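Long-range contacts in sulfoquinovosidase (Escherichia coli, PDB 5AEG), which hydrolyses the glycosidic bond of sulfoquinovosyl diacylglycerides and simpler sulfoquinovosides, releasing sulfoquinovose for sulfoglycolysis: residues L451-A456 against M467-D472; L331-P336 against M403-E408. All blocks are in the same frame, centred on the assembly; numbering follows the deposited sequence.

Interaction 1 of 2, residues L451-A456 against M467-D472. With CA (calcium ion), chain D.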
# COMPACT_ATOMS: atom_id res chain seq x y z
N LEU A 451 16.78 -3.26 3.37
CA LEU A 451 15.34 -2.85 3.40
C LEU A 451 14.96 -2.10 2.11
O LEU A 451 15.49 -0.98 1.84
CB LEU A 451 15.06 -2.02 4.70
CG LEU A 451 13.53 -1.82 4.68
CD1 LEU A 451 12.65 -2.93 5.17
CD2 LEU A 451 12.99 -0.41 4.59
N PHE A 452 14.09 -2.68 1.32
CA PHE A 452 13.48 -1.95 0.20
C PHE A 452 12.05 -1.56 0.54
O PHE A 452 11.35 -2.21 1.35
CB PHE A 452 13.59 -2.69 -1.15
CG PHE A 452 12.88 -3.94 -1.22
CD1 PHE A 452 11.55 -3.98 -1.67
CD2 PHE A 452 13.53 -5.11 -0.94
CE1 PHE A 452 10.89 -5.22 -1.77
CE2 PHE A 452 12.88 -6.31 -0.99
CZ PHE A 452 11.59 -6.38 -1.42
N PHE A 453 11.60 -0.51 -0.10
CA PHE A 453 10.27 -0.03 0.17
C PHE A 453 9.57 0.26 -1.14
O PHE A 453 10.22 0.77 -2.07
CB PHE A 453 10.26 1.15 1.17
CG PHE A 453 11.21 2.27 0.84
CD1 PHE A 453 12.52 2.22 1.23
CD2 PHE A 453 10.73 3.43 0.22
CE1 PHE A 453 13.41 3.24 0.90
CE2 PHE A 453 11.59 4.48 -0.07
CZ PHE A 453 12.93 4.38 0.28
N MET A 454 8.26 -0.01 -1.18
CA MET A 454 7.47 0.11 -2.39
C MET A 454 6.24 0.91 -2.16
O MET A 454 5.71 0.97 -1.02
CB MET A 454 7.00 -1.35 -2.82
CG MET A 454 8.19 -2.24 -3.03
SD MET A 454 7.77 -3.79 -3.85
CE MET A 454 7.41 -3.29 -5.53
N ARG A 455 5.70 1.51 -3.23
CA ARG A 455 4.37 2.04 -3.13
C ARG A 455 3.29 1.16 -3.73
O ARG A 455 2.26 0.98 -3.15
CB ARG A 455 4.23 3.47 -3.67
CG ARG A 455 4.48 3.74 -5.14
CD ARG A 455 4.32 5.26 -5.44
NE ARG A 455 4.96 5.46 -6.76
CZ ARG A 455 4.39 5.57 -7.97
NH1 ARG A 455 3.12 5.65 -8.17
NH2 ARG A 455 5.15 5.59 -9.04
N ALA A 456 3.49 0.68 -4.96
CA ALA A 456 2.57 -0.27 -5.56
C ALA A 456 2.56 -1.62 -4.90
O ALA A 456 3.59 -2.07 -4.39
CB ALA A 456 2.86 -0.40 -7.05
N MET A 467 8.62 -3.46 3.02
CA MET A 467 8.07 -2.22 3.63
C MET A 467 7.25 -1.51 2.62
O MET A 467 7.71 -1.36 1.45
CB MET A 467 9.23 -1.30 4.07
CG MET A 467 8.81 0.08 4.46
SD MET A 467 7.82 0.28 5.96
CE MET A 467 9.13 -0.02 7.18
N MET A 468 6.04 -1.09 3.01
CA MET A 468 5.25 -0.24 2.15
C MET A 468 5.51 1.23 2.54
O MET A 468 5.72 1.57 3.70
CB MET A 468 3.74 -0.55 2.18
CG MET A 468 3.37 -1.98 1.93
SD MET A 468 3.99 -2.62 0.41
CE MET A 468 3.44 -1.51 -0.83
N TRP A 469 5.50 2.10 1.52
CA TRP A 469 5.40 3.54 1.77
C TRP A 469 4.16 4.06 1.10
O TRP A 469 3.75 3.58 0.03
CB TRP A 469 6.68 4.34 1.55
CG TRP A 469 6.72 5.36 0.43
CD1 TRP A 469 6.47 6.71 0.51
CD2 TRP A 469 7.14 5.11 -0.93
NE1 TRP A 469 6.63 7.27 -0.73
CE2 TRP A 469 6.99 6.30 -1.63
CE3 TRP A 469 7.50 3.95 -1.64
CZ2 TRP A 469 7.27 6.41 -3.02
CZ3 TRP A 469 7.80 4.06 -2.98
CH2 TRP A 469 7.61 5.27 -3.67
N ALA A 470 3.65 5.16 1.64
CA ALA A 470 2.38 5.68 1.20
C ALA A 470 2.36 6.45 -0.14
O ALA A 470 1.37 7.02 -0.49
CB ALA A 470 1.79 6.55 2.30
N GLY A 471 3.46 6.42 -0.87
CA GLY A 471 3.47 7.03 -2.18
C GLY A 471 3.39 8.54 -2.11
O GLY A 471 3.86 9.10 -1.15
N ASP A 472 2.71 9.13 -3.09
CA ASP A 472 2.69 10.63 -3.31
C ASP A 472 1.55 11.24 -2.58
O ASP A 472 0.43 11.14 -3.01
CB ASP A 472 2.55 11.03 -4.80
CG ASP A 472 1.28 10.35 -5.55
OD1 ASP A 472 1.47 9.09 -5.64
OD2 ASP A 472 0.15 10.97 -5.98
CA CA D . -1.43 11.81 -4.37
O HOH W 1 -0.23 13.85 -4.69
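W469 meets 451-456 through the six-membered part of its indole. CB of R455 lies over one face, 3.8 Å from the ring centroid, a CH-pi contact. R455 runs extended alongside the indole, its CD 3.7 Å from W469 CH2. The edge of the F453 ring is turned to the face of W469 in an offset edge-to-face pair, planes 86° apart. CG of F453 sits between its backbone N and carbonyl carbon (chi1 51°), which sets the ring beside the indole, F453 CD2 3.8 Å from W469 CE3.

Two backbone hydrogen bonds at M454 make a single bridge with M468: M454 N to M467 O at 3.0 Å, and W469 N to M454 O at 2.8 Å. M468 is bent, and its CE comes 3.4 Å from M454 O. CD2 of L451 packs on M467 CB at 3.9 Å.

Farther out, R455 forms salt bridges with D405, E408 and E152, and W469 NE1 bonds to D504. D472, the inferred proton donor, binds calcium through O and OD2, with Q153, G154, D481 and a water.

Strand 451-454 also pairs with 401-404, and helix 422-444 covers F452 and M454. The M454-M468 bridge joins 451-454 to 468-469 in the TIM barrel, beside 501-505.

Interaction 2 of 2, residues L331-P336 against M403-E408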
# COMPACT_ATOMS: atom_id res chain seq x y z
N LEU A 331 21.02 4.27 0.71
CA LEU A 331 19.86 3.71 0.00
C LEU A 331 19.65 4.36 -1.35
O LEU A 331 19.82 5.58 -1.52
CB LEU A 331 18.58 3.85 0.85
CG LEU A 331 18.46 3.10 2.16
CD1 LEU A 331 19.12 3.84 3.29
CD2 LEU A 331 16.99 2.86 2.53
N ALA A 332 19.23 3.58 -2.32
CA ALA A 332 19.14 4.05 -3.71
C ALA A 332 17.74 3.91 -4.28
O ALA A 332 16.81 4.05 -3.54
CB ALA A 332 20.22 3.34 -4.55
N TYR A 333 17.58 3.73 -5.58
CA TYR A 333 16.30 3.78 -6.25
C TYR A 333 16.37 2.89 -7.49
O TYR A 333 17.39 2.92 -8.24
CB TYR A 333 15.98 5.23 -6.68
CG TYR A 333 14.74 5.41 -7.49
CD1 TYR A 333 14.70 5.10 -8.88
CD2 TYR A 333 13.59 5.93 -6.94
CE1 TYR A 333 13.53 5.24 -9.60
CE2 TYR A 333 12.41 6.08 -7.68
CZ TYR A 333 12.39 5.72 -9.01
OH TYR A 333 11.29 5.87 -9.75
N ILE A 334 15.26 2.20 -7.75
CA ILE A 334 15.07 1.40 -8.95
C ILE A 334 13.57 1.32 -9.27
O ILE A 334 12.71 1.42 -8.36
CB ILE A 334 15.75 0.01 -8.84
CG1 ILE A 334 15.64 -0.71 -10.20
CG2 ILE A 334 15.16 -0.90 -7.77
CD1 ILE A 334 16.58 -1.89 -10.28
N ASN A 335 13.25 1.19 -10.57
CA ASN A 335 11.92 0.95 -11.04
C ASN A 335 11.96 -0.08 -12.20
O ASN A 335 13.08 -0.43 -12.62
CB ASN A 335 11.18 2.22 -11.28
CG ASN A 335 11.53 2.93 -12.55
OD1 ASN A 335 11.73 2.35 -13.59
ND2 ASN A 335 11.48 4.22 -12.49
N PRO A 336 10.80 -0.54 -12.67
CA PRO A 336 10.86 -1.68 -13.59
C PRO A 336 10.82 -1.22 -15.05
O PRO A 336 10.41 -2.01 -15.92
CB PRO A 336 9.65 -2.48 -13.16
CG PRO A 336 8.62 -1.39 -12.88
CD PRO A 336 9.39 -0.23 -12.31
N MET A 403 14.38 2.62 -2.67
CA MET A 403 13.03 2.74 -3.09
C MET A 403 12.90 1.85 -4.30
O MET A 403 13.68 2.01 -5.23
CB MET A 403 12.69 4.20 -3.43
CG MET A 403 11.32 4.44 -4.01
SD MET A 403 10.91 6.14 -4.41
CE MET A 403 10.51 6.80 -2.80
N ALA A 404 11.92 0.92 -4.27
CA ALA A 404 11.59 0.12 -5.45
C ALA A 404 10.28 0.66 -5.93
O ALA A 404 9.18 0.26 -5.46
CB ALA A 404 11.50 -1.38 -5.14
N ASP A 405 10.37 1.61 -6.86
CA ASP A 405 9.24 2.43 -7.23
C ASP A 405 8.43 1.80 -8.38
O ASP A 405 8.89 0.88 -9.02
CB ASP A 405 9.79 3.78 -7.66
CG ASP A 405 8.78 4.90 -7.67
OD1 ASP A 405 7.61 4.80 -7.17
OD2 ASP A 405 9.16 5.98 -8.19
N PHE A 406 7.26 2.38 -8.62
CA PHE A 406 6.34 2.00 -9.69
C PHE A 406 5.84 0.54 -9.60
O PHE A 406 5.84 -0.02 -8.50
CB PHE A 406 6.97 2.31 -11.08
CG PHE A 406 6.93 3.71 -11.43
CD1 PHE A 406 5.84 4.21 -12.14
CD2 PHE A 406 8.02 4.53 -11.20
CE1 PHE A 406 5.77 5.57 -12.50
CE2 PHE A 406 7.94 5.88 -11.51
CZ PHE A 406 6.83 6.39 -12.19
N GLY A 407 5.26 0.02 -10.69
CA GLY A 407 4.51 -1.23 -10.65
C GLY A 407 3.08 -1.09 -11.05
O GLY A 407 2.46 -2.10 -11.45
N GLU A 408 2.54 0.15 -10.92
CA GLU A 408 1.15 0.47 -11.15
C GLU A 408 0.80 0.79 -12.62
O GLU A 408 -0.34 1.03 -12.93
CB GLU A 408 0.65 1.59 -10.16
CG GLU A 408 1.06 3.00 -10.55
CD GLU A 408 2.54 3.31 -10.35
OE1 GLU A 408 3.20 2.50 -9.69
OE2 GLU A 408 3.04 4.39 -10.86
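The Y333 ring meets 403-408 with its edge. SD of M403 lies near the ring plane, 3.6 Å from Y333 CE2, in a Met-aromatic contact. Farther along that edge, Y333 OH donates to D405 OD2 at 2.6 Å. The bond uses the anti lone pair of OD2, and the ring and carboxylate planes are 80° apart. The same OH lies in plane at the edge of the F406 ring, 3.8 Å from F406 CE2. N335 runs beside F406, its amide turned 78° from the ring.

Y333 OH also accepts an almost straight bond from N335 ND2, at 3.2 Å. At the other end of that amide, N335 OD1 accepts a bond from Y337 N, so both ends fix its rotation. CG of Y333 is anti to the backbone N (chi1 175°), which carries the ring along the strand toward D405. A phenylalanine here would probably leave D405 OD2 without this donor and N335 ND2 without this acceptor. D405 OD1 takes a weak bond from F406 N, at 2.8 Å.

Behind the side chains the backbones pair in parallel. M403 N bonds to A332 O, I334 N to M403 O, and D405 N to I334 O at 2.8 Å. P336 CD packs on F406 CB at 3.7 Å.

N335 touches W304, a substrate-binding residue. The arrangement is that of a TIM-barrel active site: parallel strands end in loops that carry the catalytic groups, here the nucleophile D405.

From the N terminus, 331-336 comes first. The chain leaves it, passes through helix 380-395 and returns at 403-408, where interaction 2 closes a loop of 66 residues. Helix 422-444 then leads to 451-456. Interaction 1 closes a shorter loop of 10 residues, which holds helix 461-464, at 467-472. The two loops follow in series and neither nests nor crosses. The pairing of 401-404 with 451-454 bridges the two contacts, so together they span four barrel strands. They meet at the catalytic end, where the salt bridge between R455 NE and D405 OD1, 2.8 Å long, joins interaction 1 to the nucleophile in interaction 2. W469 also packs on M403.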